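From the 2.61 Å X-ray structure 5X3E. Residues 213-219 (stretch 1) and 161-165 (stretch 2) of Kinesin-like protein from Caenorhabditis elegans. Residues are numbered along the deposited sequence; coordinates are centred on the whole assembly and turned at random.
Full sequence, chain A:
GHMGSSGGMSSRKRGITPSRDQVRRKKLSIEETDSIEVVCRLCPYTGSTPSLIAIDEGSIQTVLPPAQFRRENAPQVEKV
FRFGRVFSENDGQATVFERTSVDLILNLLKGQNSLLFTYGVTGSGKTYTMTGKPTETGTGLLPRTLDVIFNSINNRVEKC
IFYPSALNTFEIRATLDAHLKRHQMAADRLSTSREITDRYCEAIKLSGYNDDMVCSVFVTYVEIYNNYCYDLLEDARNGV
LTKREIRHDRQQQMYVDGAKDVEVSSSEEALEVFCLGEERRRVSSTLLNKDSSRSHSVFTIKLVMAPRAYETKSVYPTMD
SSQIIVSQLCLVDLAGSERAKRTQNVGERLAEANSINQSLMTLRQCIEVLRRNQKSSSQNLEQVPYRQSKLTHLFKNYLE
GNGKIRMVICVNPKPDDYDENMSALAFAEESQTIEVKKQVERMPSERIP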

# COMPACT_ATOMS: atom_id res chain seq x y z
N MET A 213 14.35 -19.57 6.06
CA MET A 213 14.56 -18.18 6.38
C MET A 213 13.96 -17.84 7.74
O MET A 213 12.93 -18.39 8.16
CB MET A 213 13.95 -17.27 5.31
CG MET A 213 14.60 -17.43 3.95
SD MET A 213 16.24 -16.70 3.88
CE MET A 213 15.91 -15.19 2.99
N VAL A 214 14.62 -16.96 8.41
CA VAL A 214 14.14 -16.31 9.61
C VAL A 214 13.65 -14.92 9.22
O VAL A 214 14.14 -14.34 8.25
CB VAL A 214 15.27 -16.27 10.65
CG1 VAL A 214 14.87 -15.43 11.77
CG2 VAL A 214 15.48 -17.66 11.19
N CYS A 215 12.67 -14.39 9.95
CA CYS A 215 12.08 -13.14 9.49
C CYS A 215 11.66 -12.25 10.65
O CYS A 215 11.55 -12.67 11.81
CB CYS A 215 10.86 -13.40 8.60
SG CYS A 215 9.42 -14.01 9.52
N SER A 216 11.39 -10.99 10.30
CA SER A 216 10.81 -9.99 11.18
C SER A 216 10.05 -9.00 10.31
O SER A 216 10.38 -8.81 9.14
CB SER A 216 11.87 -9.26 12.01
OG SER A 216 11.26 -8.32 12.88
N VAL A 217 9.03 -8.37 10.88
CA VAL A 217 8.16 -7.46 10.13
C VAL A 217 8.43 -6.03 10.59
O VAL A 217 8.42 -5.74 11.79
CB VAL A 217 6.68 -7.83 10.29
CG1 VAL A 217 5.80 -6.85 9.51
CG2 VAL A 217 6.43 -9.25 9.81
N PHE A 218 8.68 -5.16 9.63
CA PHE A 218 8.83 -3.73 9.87
C PHE A 218 7.79 -3.01 9.04
O PHE A 218 7.47 -3.43 7.93
CB PHE A 218 10.24 -3.25 9.49
CG PHE A 218 11.32 -3.75 10.41
CD1 PHE A 218 11.83 -2.94 11.41
CD2 PHE A 218 11.84 -5.04 10.27
CE1 PHE A 218 12.83 -3.39 12.26
CE2 PHE A 218 12.84 -5.50 11.12
CZ PHE A 218 13.34 -4.67 12.12
N VAL A 219 7.23 -1.93 9.58
CA VAL A 219 6.30 -1.10 8.83
C VAL A 219 6.83 0.32 8.80
O VAL A 219 7.42 0.80 9.77
CB VAL A 219 4.87 -1.15 9.42
CG1 VAL A 219 4.32 -2.57 9.40
CG2 VAL A 219 4.84 -0.58 10.83
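Stretch 2 (161-165) IFYPS

Residues 162-165 form a short extended strand, preceded by Ile-161 in a loop or turn, that lies across the strand 213-219. The two run in broadly the same sense, with 51° between their N-to-C directions and a signed crossing angle of -51°, and their axes approach to 8.7 Å. No hydrogen bond joins the two stretches, so they meet through side-chain packing rather than as paired neighbours of a sheet. The backbones are closest near Ser-216 and Phe-162, whose CA atoms are 7.2 Å apart; further along, the CA atoms of Phe-218 and Pro-164 are separated by 9.0 Å.

The alternation of the extended chain sets the relief of stretch 1. Val-214, Ser-216 and Phe-218 direct their CA-to-CB bonds toward stretch 2, and the small side chain of Ser-216 leaves a low point between its two bulkier neighbours. Phe-162, whose CA-to-CB bond also points toward stretch 1 and whose chi1 is in the m well, fills this dip. Its ring atom CD2 lies 3.8 Å from Ser-216 CB, while CE2 comes within 4.3 Å of Val-214 CG1 and 4.2 Å of the backbone C of Cys-215. The ring thus lies back along stretch 1, with CE2 close to the Cys-215 backbone and near Val-214.

Phe-218 is the reciprocal bump, and its ring fills the hollow between Phe-162 CB and Pro-164 CD, where the CA-to-CB bond of Tyr-163 points away. Its side chain, likewise m at chi1, spans the wider gap at this end and reaches the backbone of stretch 2. Phe-162 O lies at the edge of the Phe-218 ring, near its plane, 3.8 Å from CZ, and Phe-218 CE2 packs 4.0 Å from Phe-162 CB. The same ring meets Tyr-163 at its backbone, CZ to CA being 4.2 Å. Pro-164 then extends the apolar contact, its CD 3.8 Å from Phe-218 CE1. Altogether, the interlocking buries 238 Å², counting both sides.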

# COMPACT_ATOMS: atom_id res chain seq x y z
N ILE A 161 16.74 -8.07 16.99
CA ILE A 161 17.75 -8.88 16.33
C ILE A 161 18.10 -8.27 14.97
O ILE A 161 19.23 -7.82 14.75
CB ILE A 161 17.27 -10.34 16.19
CG1 ILE A 161 17.04 -10.95 17.58
CG2 ILE A 161 18.29 -11.17 15.44
CD1 ILE A 161 16.17 -12.20 17.56
N PHE A 162 17.13 -8.23 14.07
CA PHE A 162 17.22 -7.31 12.94
C PHE A 162 16.97 -5.89 13.43
O PHE A 162 16.25 -5.68 14.40
CB PHE A 162 16.18 -7.65 11.87
CG PHE A 162 16.34 -9.00 11.24
CD1 PHE A 162 17.23 -9.19 10.19
CD2 PHE A 162 15.57 -10.08 11.66
CE1 PHE A 162 17.36 -10.43 9.59
CE2 PHE A 162 15.70 -11.31 11.07
CZ PHE A 162 16.59 -11.49 10.03
N TYR A 163 17.58 -4.92 12.76
CA TYR A 163 17.31 -3.52 13.08
C TYR A 163 17.71 -2.64 11.91
O TYR A 163 18.69 -2.93 11.22
CB TYR A 163 18.04 -3.10 14.37
CG TYR A 163 19.56 -3.12 14.30
CD1 TYR A 163 20.27 -4.30 14.51
CD2 TYR A 163 20.28 -1.96 14.07
CE1 TYR A 163 21.65 -4.32 14.47
CE2 TYR A 163 21.66 -1.97 14.02
CZ TYR A 163 22.34 -3.15 14.22
OH TYR A 163 23.71 -3.16 14.17
N PRO A 164 16.98 -1.55 11.67
CA PRO A 164 17.27 -0.68 10.53
C PRO A 164 18.61 0.02 10.67
O PRO A 164 18.99 0.45 11.76
CB PRO A 164 16.12 0.33 10.55
CG PRO A 164 15.10 -0.22 11.49
CD PRO A 164 15.84 -1.07 12.46
N SER A 165 19.32 0.14 9.55
CA SER A 165 20.61 0.81 9.53
C SER A 165 20.65 1.78 8.36
O SER A 165 19.71 1.87 7.56
CB SER A 165 21.76 -0.20 9.45
OG SER A 165 21.66 -0.98 8.27